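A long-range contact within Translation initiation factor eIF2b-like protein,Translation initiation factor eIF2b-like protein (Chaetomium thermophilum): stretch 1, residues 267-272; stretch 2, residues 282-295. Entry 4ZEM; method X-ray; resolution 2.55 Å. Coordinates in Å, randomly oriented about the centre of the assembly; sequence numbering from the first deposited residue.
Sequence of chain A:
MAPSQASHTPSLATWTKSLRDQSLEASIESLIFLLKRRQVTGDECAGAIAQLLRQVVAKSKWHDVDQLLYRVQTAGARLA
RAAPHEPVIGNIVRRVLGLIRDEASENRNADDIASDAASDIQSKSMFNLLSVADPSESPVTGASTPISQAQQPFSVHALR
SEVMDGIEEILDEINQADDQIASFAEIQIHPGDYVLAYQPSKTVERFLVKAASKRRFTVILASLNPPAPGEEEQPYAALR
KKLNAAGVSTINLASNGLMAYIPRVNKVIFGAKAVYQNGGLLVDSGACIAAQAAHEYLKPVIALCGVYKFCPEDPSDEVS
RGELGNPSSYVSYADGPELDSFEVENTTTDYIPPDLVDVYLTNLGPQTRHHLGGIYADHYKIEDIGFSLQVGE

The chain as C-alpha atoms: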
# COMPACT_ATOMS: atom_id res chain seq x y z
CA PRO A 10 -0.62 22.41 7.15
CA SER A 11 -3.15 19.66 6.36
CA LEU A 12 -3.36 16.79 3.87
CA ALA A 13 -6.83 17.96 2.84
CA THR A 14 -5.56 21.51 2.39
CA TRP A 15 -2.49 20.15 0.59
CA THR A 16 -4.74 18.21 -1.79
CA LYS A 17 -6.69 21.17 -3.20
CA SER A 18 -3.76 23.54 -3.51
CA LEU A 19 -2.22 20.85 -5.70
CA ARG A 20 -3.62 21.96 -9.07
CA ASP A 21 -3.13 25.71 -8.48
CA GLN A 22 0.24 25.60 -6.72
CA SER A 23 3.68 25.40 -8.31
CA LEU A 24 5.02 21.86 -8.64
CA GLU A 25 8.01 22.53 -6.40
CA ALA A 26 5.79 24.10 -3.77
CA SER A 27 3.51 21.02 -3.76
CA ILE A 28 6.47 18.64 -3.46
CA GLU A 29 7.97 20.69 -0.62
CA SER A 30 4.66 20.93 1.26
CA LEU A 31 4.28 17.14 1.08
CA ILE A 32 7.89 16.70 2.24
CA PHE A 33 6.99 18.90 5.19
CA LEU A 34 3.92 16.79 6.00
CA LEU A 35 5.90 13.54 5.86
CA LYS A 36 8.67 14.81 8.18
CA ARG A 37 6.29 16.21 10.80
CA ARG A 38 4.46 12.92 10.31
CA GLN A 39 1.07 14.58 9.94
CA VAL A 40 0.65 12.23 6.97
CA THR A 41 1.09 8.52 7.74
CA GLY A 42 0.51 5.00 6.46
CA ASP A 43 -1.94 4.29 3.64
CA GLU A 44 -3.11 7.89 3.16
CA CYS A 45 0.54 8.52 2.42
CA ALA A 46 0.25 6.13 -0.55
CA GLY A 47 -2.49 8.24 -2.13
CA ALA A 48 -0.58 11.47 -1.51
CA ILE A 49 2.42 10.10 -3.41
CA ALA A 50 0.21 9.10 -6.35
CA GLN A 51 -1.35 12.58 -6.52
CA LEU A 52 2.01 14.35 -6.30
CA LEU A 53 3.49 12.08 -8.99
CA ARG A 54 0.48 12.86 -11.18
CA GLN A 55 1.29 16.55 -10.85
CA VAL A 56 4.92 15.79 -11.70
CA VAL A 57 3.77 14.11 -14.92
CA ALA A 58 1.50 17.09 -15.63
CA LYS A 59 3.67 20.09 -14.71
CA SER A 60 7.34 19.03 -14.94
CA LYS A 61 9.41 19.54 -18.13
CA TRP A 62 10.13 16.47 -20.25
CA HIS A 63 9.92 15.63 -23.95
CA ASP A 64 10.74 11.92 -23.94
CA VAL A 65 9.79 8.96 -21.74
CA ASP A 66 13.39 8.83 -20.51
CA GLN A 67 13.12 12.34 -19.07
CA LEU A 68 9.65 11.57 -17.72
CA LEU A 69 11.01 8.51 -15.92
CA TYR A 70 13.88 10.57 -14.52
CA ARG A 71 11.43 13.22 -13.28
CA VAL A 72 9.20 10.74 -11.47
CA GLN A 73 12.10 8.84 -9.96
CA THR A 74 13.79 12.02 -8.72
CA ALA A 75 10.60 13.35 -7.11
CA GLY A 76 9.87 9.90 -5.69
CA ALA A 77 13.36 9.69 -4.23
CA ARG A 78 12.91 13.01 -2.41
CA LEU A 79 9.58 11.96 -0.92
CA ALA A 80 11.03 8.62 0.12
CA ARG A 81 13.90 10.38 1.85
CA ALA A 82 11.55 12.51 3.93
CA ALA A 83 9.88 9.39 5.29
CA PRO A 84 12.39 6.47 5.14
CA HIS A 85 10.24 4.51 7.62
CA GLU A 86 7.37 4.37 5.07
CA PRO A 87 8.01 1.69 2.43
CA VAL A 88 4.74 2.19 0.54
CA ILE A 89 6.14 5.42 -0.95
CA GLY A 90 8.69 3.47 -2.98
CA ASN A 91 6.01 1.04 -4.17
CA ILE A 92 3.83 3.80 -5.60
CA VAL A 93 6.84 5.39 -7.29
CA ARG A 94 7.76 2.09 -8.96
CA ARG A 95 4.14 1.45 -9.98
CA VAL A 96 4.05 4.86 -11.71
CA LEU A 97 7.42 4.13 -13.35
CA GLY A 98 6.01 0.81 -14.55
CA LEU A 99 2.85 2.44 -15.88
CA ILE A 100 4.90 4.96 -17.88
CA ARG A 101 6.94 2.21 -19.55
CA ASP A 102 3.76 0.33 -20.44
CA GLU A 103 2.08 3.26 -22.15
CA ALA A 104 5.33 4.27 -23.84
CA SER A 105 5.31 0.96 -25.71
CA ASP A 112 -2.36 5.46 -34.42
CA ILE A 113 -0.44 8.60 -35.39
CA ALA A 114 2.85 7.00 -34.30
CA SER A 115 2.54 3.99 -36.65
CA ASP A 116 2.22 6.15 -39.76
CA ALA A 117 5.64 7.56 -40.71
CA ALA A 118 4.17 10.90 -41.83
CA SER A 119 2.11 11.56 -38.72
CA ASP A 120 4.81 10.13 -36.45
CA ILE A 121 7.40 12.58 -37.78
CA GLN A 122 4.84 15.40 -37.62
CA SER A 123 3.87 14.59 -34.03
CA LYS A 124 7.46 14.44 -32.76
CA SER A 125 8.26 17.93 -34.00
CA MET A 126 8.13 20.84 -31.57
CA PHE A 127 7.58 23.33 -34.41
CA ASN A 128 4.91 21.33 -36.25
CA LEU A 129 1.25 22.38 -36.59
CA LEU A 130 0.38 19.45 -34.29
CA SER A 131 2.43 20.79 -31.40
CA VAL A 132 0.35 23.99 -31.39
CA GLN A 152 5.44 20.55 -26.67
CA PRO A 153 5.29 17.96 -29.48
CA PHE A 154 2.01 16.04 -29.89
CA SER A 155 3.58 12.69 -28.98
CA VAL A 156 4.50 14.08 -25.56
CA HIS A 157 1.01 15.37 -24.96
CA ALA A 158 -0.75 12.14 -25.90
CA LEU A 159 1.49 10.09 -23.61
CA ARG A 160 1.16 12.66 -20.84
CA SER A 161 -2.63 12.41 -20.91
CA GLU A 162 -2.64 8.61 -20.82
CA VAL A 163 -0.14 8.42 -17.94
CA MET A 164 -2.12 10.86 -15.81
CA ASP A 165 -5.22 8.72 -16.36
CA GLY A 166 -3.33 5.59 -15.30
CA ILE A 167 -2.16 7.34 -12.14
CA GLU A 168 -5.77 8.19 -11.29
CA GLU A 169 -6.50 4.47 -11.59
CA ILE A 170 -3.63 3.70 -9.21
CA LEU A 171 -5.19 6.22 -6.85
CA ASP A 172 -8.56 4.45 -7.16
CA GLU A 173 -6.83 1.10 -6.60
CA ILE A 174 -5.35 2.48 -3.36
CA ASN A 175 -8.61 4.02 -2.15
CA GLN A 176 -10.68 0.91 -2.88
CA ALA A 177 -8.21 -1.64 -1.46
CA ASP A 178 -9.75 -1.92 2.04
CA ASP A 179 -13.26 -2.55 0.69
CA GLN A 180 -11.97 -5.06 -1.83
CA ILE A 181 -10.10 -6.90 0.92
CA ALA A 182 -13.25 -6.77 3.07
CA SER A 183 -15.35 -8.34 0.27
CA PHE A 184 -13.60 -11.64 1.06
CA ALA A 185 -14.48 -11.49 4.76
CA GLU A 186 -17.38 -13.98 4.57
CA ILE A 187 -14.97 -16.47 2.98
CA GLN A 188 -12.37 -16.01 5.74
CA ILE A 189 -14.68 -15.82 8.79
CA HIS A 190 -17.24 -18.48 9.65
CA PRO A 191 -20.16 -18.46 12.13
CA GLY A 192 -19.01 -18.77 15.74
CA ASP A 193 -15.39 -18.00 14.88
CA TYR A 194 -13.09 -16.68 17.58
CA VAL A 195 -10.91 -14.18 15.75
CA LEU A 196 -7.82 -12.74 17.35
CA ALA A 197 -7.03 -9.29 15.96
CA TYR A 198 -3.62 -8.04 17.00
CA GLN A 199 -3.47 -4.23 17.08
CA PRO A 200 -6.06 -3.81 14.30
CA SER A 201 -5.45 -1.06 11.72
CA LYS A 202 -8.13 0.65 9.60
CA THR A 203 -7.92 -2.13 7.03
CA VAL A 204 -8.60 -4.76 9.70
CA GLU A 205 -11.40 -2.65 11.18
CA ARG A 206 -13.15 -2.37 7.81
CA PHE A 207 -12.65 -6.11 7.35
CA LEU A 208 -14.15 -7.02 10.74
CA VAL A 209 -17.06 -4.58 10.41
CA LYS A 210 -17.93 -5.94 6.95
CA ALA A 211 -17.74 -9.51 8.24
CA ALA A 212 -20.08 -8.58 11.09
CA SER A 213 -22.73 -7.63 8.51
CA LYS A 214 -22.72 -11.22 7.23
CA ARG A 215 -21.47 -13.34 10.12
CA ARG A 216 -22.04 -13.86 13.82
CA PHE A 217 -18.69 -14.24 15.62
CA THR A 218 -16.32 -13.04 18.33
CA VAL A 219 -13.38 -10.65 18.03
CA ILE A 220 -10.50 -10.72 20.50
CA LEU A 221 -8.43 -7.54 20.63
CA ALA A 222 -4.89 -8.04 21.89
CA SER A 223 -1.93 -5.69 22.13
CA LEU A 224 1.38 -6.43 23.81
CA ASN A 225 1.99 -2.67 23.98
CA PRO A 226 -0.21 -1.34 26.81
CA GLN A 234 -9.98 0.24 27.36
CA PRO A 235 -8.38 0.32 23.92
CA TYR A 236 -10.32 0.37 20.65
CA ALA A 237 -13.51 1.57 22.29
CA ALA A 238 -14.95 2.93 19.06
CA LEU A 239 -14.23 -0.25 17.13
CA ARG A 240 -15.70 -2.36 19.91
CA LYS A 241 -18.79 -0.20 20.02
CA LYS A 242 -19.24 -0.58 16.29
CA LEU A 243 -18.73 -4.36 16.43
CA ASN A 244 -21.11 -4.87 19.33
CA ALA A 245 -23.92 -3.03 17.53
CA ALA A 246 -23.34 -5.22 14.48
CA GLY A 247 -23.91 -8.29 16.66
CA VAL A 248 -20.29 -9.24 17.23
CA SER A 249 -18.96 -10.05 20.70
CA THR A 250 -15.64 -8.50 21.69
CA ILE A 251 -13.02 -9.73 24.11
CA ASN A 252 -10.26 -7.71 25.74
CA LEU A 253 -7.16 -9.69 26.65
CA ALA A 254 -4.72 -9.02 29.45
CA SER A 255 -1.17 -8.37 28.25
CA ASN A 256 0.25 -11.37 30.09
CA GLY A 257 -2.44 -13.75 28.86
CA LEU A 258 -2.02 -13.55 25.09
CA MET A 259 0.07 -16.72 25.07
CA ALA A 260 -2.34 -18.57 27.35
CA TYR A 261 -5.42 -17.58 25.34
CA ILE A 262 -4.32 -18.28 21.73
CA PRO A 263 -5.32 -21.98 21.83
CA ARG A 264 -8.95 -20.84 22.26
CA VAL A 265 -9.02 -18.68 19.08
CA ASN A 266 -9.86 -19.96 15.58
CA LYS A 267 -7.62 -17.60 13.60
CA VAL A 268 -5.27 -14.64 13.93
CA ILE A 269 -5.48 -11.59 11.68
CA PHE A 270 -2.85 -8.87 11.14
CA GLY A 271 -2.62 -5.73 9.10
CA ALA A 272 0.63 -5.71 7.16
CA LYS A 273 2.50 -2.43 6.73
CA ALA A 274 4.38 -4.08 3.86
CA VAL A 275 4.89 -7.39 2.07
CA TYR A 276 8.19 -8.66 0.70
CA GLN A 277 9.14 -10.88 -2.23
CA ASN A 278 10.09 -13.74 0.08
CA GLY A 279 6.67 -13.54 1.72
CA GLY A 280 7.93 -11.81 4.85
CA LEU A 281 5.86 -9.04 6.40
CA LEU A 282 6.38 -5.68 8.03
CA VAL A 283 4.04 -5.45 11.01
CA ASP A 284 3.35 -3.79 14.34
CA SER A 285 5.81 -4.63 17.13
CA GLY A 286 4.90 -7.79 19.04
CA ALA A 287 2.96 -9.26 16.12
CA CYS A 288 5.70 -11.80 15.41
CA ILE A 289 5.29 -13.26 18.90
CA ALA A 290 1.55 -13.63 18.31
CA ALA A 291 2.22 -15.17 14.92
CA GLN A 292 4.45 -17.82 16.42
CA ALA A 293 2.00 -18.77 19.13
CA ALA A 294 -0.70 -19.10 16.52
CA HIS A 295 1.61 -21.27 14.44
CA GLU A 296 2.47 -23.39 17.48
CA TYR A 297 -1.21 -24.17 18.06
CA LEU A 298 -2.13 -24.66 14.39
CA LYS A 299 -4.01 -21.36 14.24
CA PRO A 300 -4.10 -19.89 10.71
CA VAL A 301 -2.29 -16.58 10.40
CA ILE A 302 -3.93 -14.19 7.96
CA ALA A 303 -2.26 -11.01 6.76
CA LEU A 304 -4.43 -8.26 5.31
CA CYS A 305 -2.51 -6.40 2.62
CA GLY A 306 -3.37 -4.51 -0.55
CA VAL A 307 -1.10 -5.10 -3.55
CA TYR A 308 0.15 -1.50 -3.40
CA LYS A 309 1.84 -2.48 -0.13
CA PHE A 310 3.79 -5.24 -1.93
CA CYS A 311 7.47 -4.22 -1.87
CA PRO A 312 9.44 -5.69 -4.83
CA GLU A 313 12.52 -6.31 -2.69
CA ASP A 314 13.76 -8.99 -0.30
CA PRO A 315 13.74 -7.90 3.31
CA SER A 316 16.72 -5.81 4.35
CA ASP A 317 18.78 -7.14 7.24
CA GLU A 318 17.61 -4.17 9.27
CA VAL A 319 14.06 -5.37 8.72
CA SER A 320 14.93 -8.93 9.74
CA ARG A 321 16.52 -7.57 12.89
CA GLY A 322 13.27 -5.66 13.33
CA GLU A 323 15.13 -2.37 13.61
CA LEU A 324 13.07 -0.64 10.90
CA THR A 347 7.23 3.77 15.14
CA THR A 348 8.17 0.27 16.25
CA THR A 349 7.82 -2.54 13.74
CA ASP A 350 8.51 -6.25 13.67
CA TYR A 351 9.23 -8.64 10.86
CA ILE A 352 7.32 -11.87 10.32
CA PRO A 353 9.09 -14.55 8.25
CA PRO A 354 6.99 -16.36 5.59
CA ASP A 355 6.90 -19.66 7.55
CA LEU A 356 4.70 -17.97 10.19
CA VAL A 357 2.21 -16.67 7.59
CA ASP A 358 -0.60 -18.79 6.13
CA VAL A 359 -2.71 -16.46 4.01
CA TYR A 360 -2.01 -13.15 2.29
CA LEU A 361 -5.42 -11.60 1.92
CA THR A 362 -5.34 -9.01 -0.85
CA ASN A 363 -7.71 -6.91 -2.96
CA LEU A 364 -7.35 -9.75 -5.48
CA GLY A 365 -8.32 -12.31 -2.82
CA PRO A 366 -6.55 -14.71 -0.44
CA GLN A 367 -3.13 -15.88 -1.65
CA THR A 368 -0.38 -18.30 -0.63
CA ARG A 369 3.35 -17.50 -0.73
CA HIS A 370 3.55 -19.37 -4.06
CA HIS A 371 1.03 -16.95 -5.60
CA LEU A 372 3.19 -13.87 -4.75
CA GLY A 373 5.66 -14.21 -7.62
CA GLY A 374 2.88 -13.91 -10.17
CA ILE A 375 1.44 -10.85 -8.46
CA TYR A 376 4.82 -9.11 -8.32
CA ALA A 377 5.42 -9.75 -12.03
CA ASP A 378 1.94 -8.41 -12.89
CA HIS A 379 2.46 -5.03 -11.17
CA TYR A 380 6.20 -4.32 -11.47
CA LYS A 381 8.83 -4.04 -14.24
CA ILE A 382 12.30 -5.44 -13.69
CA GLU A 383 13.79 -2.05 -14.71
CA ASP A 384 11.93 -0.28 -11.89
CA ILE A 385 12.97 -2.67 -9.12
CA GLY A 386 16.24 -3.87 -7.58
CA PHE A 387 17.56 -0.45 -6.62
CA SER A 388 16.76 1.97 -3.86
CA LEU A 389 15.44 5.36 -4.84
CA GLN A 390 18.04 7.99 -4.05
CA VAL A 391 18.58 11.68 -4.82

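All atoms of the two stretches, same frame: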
# COMPACT_ATOMS: atom_id res chain seq x y z
N LYS A 267 -8.57 -18.18 14.53
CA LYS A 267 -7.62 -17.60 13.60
C LYS A 267 -7.09 -16.27 14.10
O LYS A 267 -7.72 -15.61 14.93
CB LYS A 267 -8.26 -17.41 12.22
CG LYS A 267 -9.55 -16.62 12.22
CD LYS A 267 -10.41 -16.98 11.02
CE LYS A 267 -10.70 -18.46 10.99
NZ LYS A 267 -11.59 -18.82 9.85
N VAL A 268 -5.92 -15.90 13.60
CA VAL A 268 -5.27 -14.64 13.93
C VAL A 268 -5.13 -13.79 12.68
O VAL A 268 -4.69 -14.26 11.64
CB VAL A 268 -3.87 -14.87 14.54
CG1 VAL A 268 -3.22 -13.53 14.86
CG2 VAL A 268 -3.95 -15.74 15.79
N ILE A 269 -5.50 -12.52 12.80
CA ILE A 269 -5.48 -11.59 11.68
C ILE A 269 -4.58 -10.39 11.98
O ILE A 269 -4.67 -9.80 13.05
CB ILE A 269 -6.91 -11.11 11.33
CG1 ILE A 269 -7.75 -12.30 10.86
CG2 ILE A 269 -6.88 -10.06 10.24
CD1 ILE A 269 -9.16 -11.94 10.46
N PHE A 270 -3.72 -10.04 11.02
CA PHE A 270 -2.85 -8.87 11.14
C PHE A 270 -2.98 -7.94 9.95
O PHE A 270 -3.23 -8.37 8.82
CB PHE A 270 -1.36 -9.26 11.18
CG PHE A 270 -0.96 -10.13 12.33
CD1 PHE A 270 -0.76 -11.48 12.13
CD2 PHE A 270 -0.71 -9.59 13.57
CE1 PHE A 270 -0.36 -12.29 13.18
CE2 PHE A 270 -0.31 -10.39 14.62
CZ PHE A 270 -0.14 -11.74 14.42
N GLY A 271 -2.78 -6.65 10.20
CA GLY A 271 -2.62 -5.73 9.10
C GLY A 271 -1.13 -5.72 8.80
O GLY A 271 -0.30 -5.67 9.71
N ALA A 272 -0.77 -5.78 7.52
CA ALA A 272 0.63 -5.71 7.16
C ALA A 272 0.94 -4.29 6.70
O ALA A 272 0.18 -3.72 5.90
CB ALA A 272 0.97 -6.71 6.07
N LEU A 282 6.04 -6.75 7.11
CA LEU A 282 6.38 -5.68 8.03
C LEU A 282 5.11 -5.43 8.83
O LEU A 282 4.04 -5.24 8.25
CB LEU A 282 6.85 -4.42 7.31
CG LEU A 282 7.63 -3.42 8.16
CD1 LEU A 282 8.93 -4.05 8.66
CD2 LEU A 282 7.91 -2.15 7.38
N VAL A 283 5.22 -5.50 10.15
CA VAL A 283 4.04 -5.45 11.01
C VAL A 283 4.30 -4.66 12.27
O VAL A 283 5.42 -4.25 12.54
CB VAL A 283 3.58 -6.87 11.40
CG1 VAL A 283 3.01 -7.62 10.19
CG2 VAL A 283 4.73 -7.64 12.04
N ASP A 284 3.24 -4.44 13.05
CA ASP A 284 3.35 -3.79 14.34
C ASP A 284 4.26 -4.60 15.26
O ASP A 284 4.37 -5.81 15.11
CB ASP A 284 1.96 -3.62 14.98
CG ASP A 284 1.21 -2.42 14.45
OD1 ASP A 284 1.86 -1.41 14.10
OD2 ASP A 284 -0.04 -2.48 14.37
N SER A 285 4.93 -3.93 16.19
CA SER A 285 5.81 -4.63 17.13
C SER A 285 4.99 -5.58 18.01
O SER A 285 3.90 -5.25 18.47
CB SER A 285 6.60 -3.64 17.99
OG SER A 285 5.79 -2.55 18.40
N GLY A 286 5.54 -6.77 18.23
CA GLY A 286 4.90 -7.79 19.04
C GLY A 286 4.03 -8.74 18.24
O GLY A 286 3.60 -9.78 18.76
N ALA A 287 3.78 -8.41 16.98
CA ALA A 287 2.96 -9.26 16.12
C ALA A 287 3.63 -10.60 15.83
O ALA A 287 2.96 -11.63 15.74
CB ALA A 287 2.65 -8.53 14.82
N CYS A 288 4.95 -10.58 15.70
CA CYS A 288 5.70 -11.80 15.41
C CYS A 288 5.54 -12.84 16.52
O CYS A 288 5.46 -14.04 16.25
CB CYS A 288 7.18 -11.47 15.20
SG CYS A 288 8.16 -12.87 14.65
N ILE A 289 5.50 -12.37 17.76
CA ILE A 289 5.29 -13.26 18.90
C ILE A 289 3.91 -13.91 18.82
O ILE A 289 3.76 -15.10 19.08
CB ILE A 289 5.44 -12.50 20.23
CG1 ILE A 289 6.79 -11.77 20.27
CG2 ILE A 289 5.33 -13.45 21.41
CD1 ILE A 289 7.05 -11.01 21.56
N ALA A 290 2.91 -13.12 18.46
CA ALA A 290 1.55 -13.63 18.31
C ALA A 290 1.48 -14.61 17.15
O ALA A 290 0.78 -15.63 17.21
CB ALA A 290 0.57 -12.49 18.11
N ALA A 291 2.22 -14.31 16.09
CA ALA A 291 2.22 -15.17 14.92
C ALA A 291 2.78 -16.54 15.26
O ALA A 291 2.27 -17.55 14.81
CB ALA A 291 3.03 -14.53 13.80
N GLN A 292 3.85 -16.56 16.04
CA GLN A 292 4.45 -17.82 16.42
C GLN A 292 3.55 -18.67 17.29
O GLN A 292 3.46 -19.88 17.11
CB GLN A 292 5.79 -17.60 17.11
CG GLN A 292 6.58 -18.88 17.27
CD GLN A 292 8.05 -18.69 16.99
OE1 GLN A 292 8.62 -19.37 16.14
NE2 GLN A 292 8.67 -17.76 17.70
N ALA A 293 2.88 -18.04 18.24
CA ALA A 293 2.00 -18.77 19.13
C ALA A 293 0.89 -19.39 18.32
O ALA A 293 0.53 -20.54 18.52
CB ALA A 293 1.43 -17.84 20.19
N ALA A 294 0.36 -18.62 17.38
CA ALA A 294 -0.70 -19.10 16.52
C ALA A 294 -0.22 -20.31 15.74
O ALA A 294 -0.92 -21.32 15.62
CB ALA A 294 -1.15 -18.01 15.58
N HIS A 295 1.01 -20.21 15.24
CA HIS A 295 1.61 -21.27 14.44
C HIS A 295 1.85 -22.52 15.28
O HIS A 295 1.66 -23.64 14.81
CB HIS A 295 2.94 -20.78 13.85
CG HIS A 295 3.58 -21.76 12.92
ND1 HIS A 295 4.59 -22.61 13.32
CD2 HIS A 295 3.37 -22.01 11.61
CE1 HIS A 295 4.97 -23.35 12.29
NE2 HIS A 295 4.25 -23.00 11.24

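The two stretches are held together by apolar packing of a β-strand against an alanine-rich helix, centred on the ring of F270, with no hydrogen bond passing between them. Strand 267-271 and helix 287-295 run nearly antiparallel, at 156° between their N-to-C directions, and their axes approach to 9.2 Å. The contact is compact, burying 323 Å² summed over both sides.

The alternation of the strand decides which of its residues take part. V268 and F270 direct their CA-to-CB bonds toward the second stretch, whereas K267 points away and I269 is out of reach. The extended backbone thus presents two apolar side chains to the helix, and the antiparallel course sets V268 beside A294, near the end of the stretch, and F270 beside A287, in the first turn.

F270 contributes the largest share of the buried area. With chi1 at -61° (m) and chi2 at 103°, its ring lies against the first turn of the helix, where three alanines contact its outer atoms. CE2 of F270 lies 3.5 Å from CB of A287, CZ of F270 lies 3.8 Å from CB of A290, and CE1 of F270 lies 4.1 Å from CB of A291. The methyl of A290 meets the ring at its edge, near the ring plane. The ring also touches the helix backbone, CZ of F270 coming within 3.4 Å of O of A287. That carbonyl is not left without a partner, because it accepts a hydrogen bond from N of A291 at 2.8 Å. Alanine suits these positions: its methyl group supplies an apolar surface while remaining short enough for the ring to come close to the main chain.

Further along, V268 (chi1 179°, t) places CG2 3.6 Å from CB of A294. Here a branched side chain on the strand meets a small one on the helix. A287, A290, A291 and A294 together form the helix surface that receives the strand, with the spacing expected of residues that return to one side of a helix. C288 and I289 instead point away, and Q292 and H295, both exposed, lie out of reach.

Before the helix, the contact continues through the short strand 282-284. CG1 of V283 approaches O of G271 at 3.9 Å and CA of A272 at 4.3 Å, while C of A272 lies 3.6 Å from O of L282. These are packing contacts involving main-chain atoms, and the buried A272 brings only a methyl group to this close passage. The side chain of L282 leads away from stretch 1.

A type II turn from D284 to A287 links this strand to the helix, with N of A287 hydrogen-bonded to O of D284 at 3.3 Å. G286 occupies the N-cap position with phi/psi of 92/-11°, where a CB would be jammed against the carbonyl O of S285; glycine therefore fits the turn that brings A287 against the F270 ring.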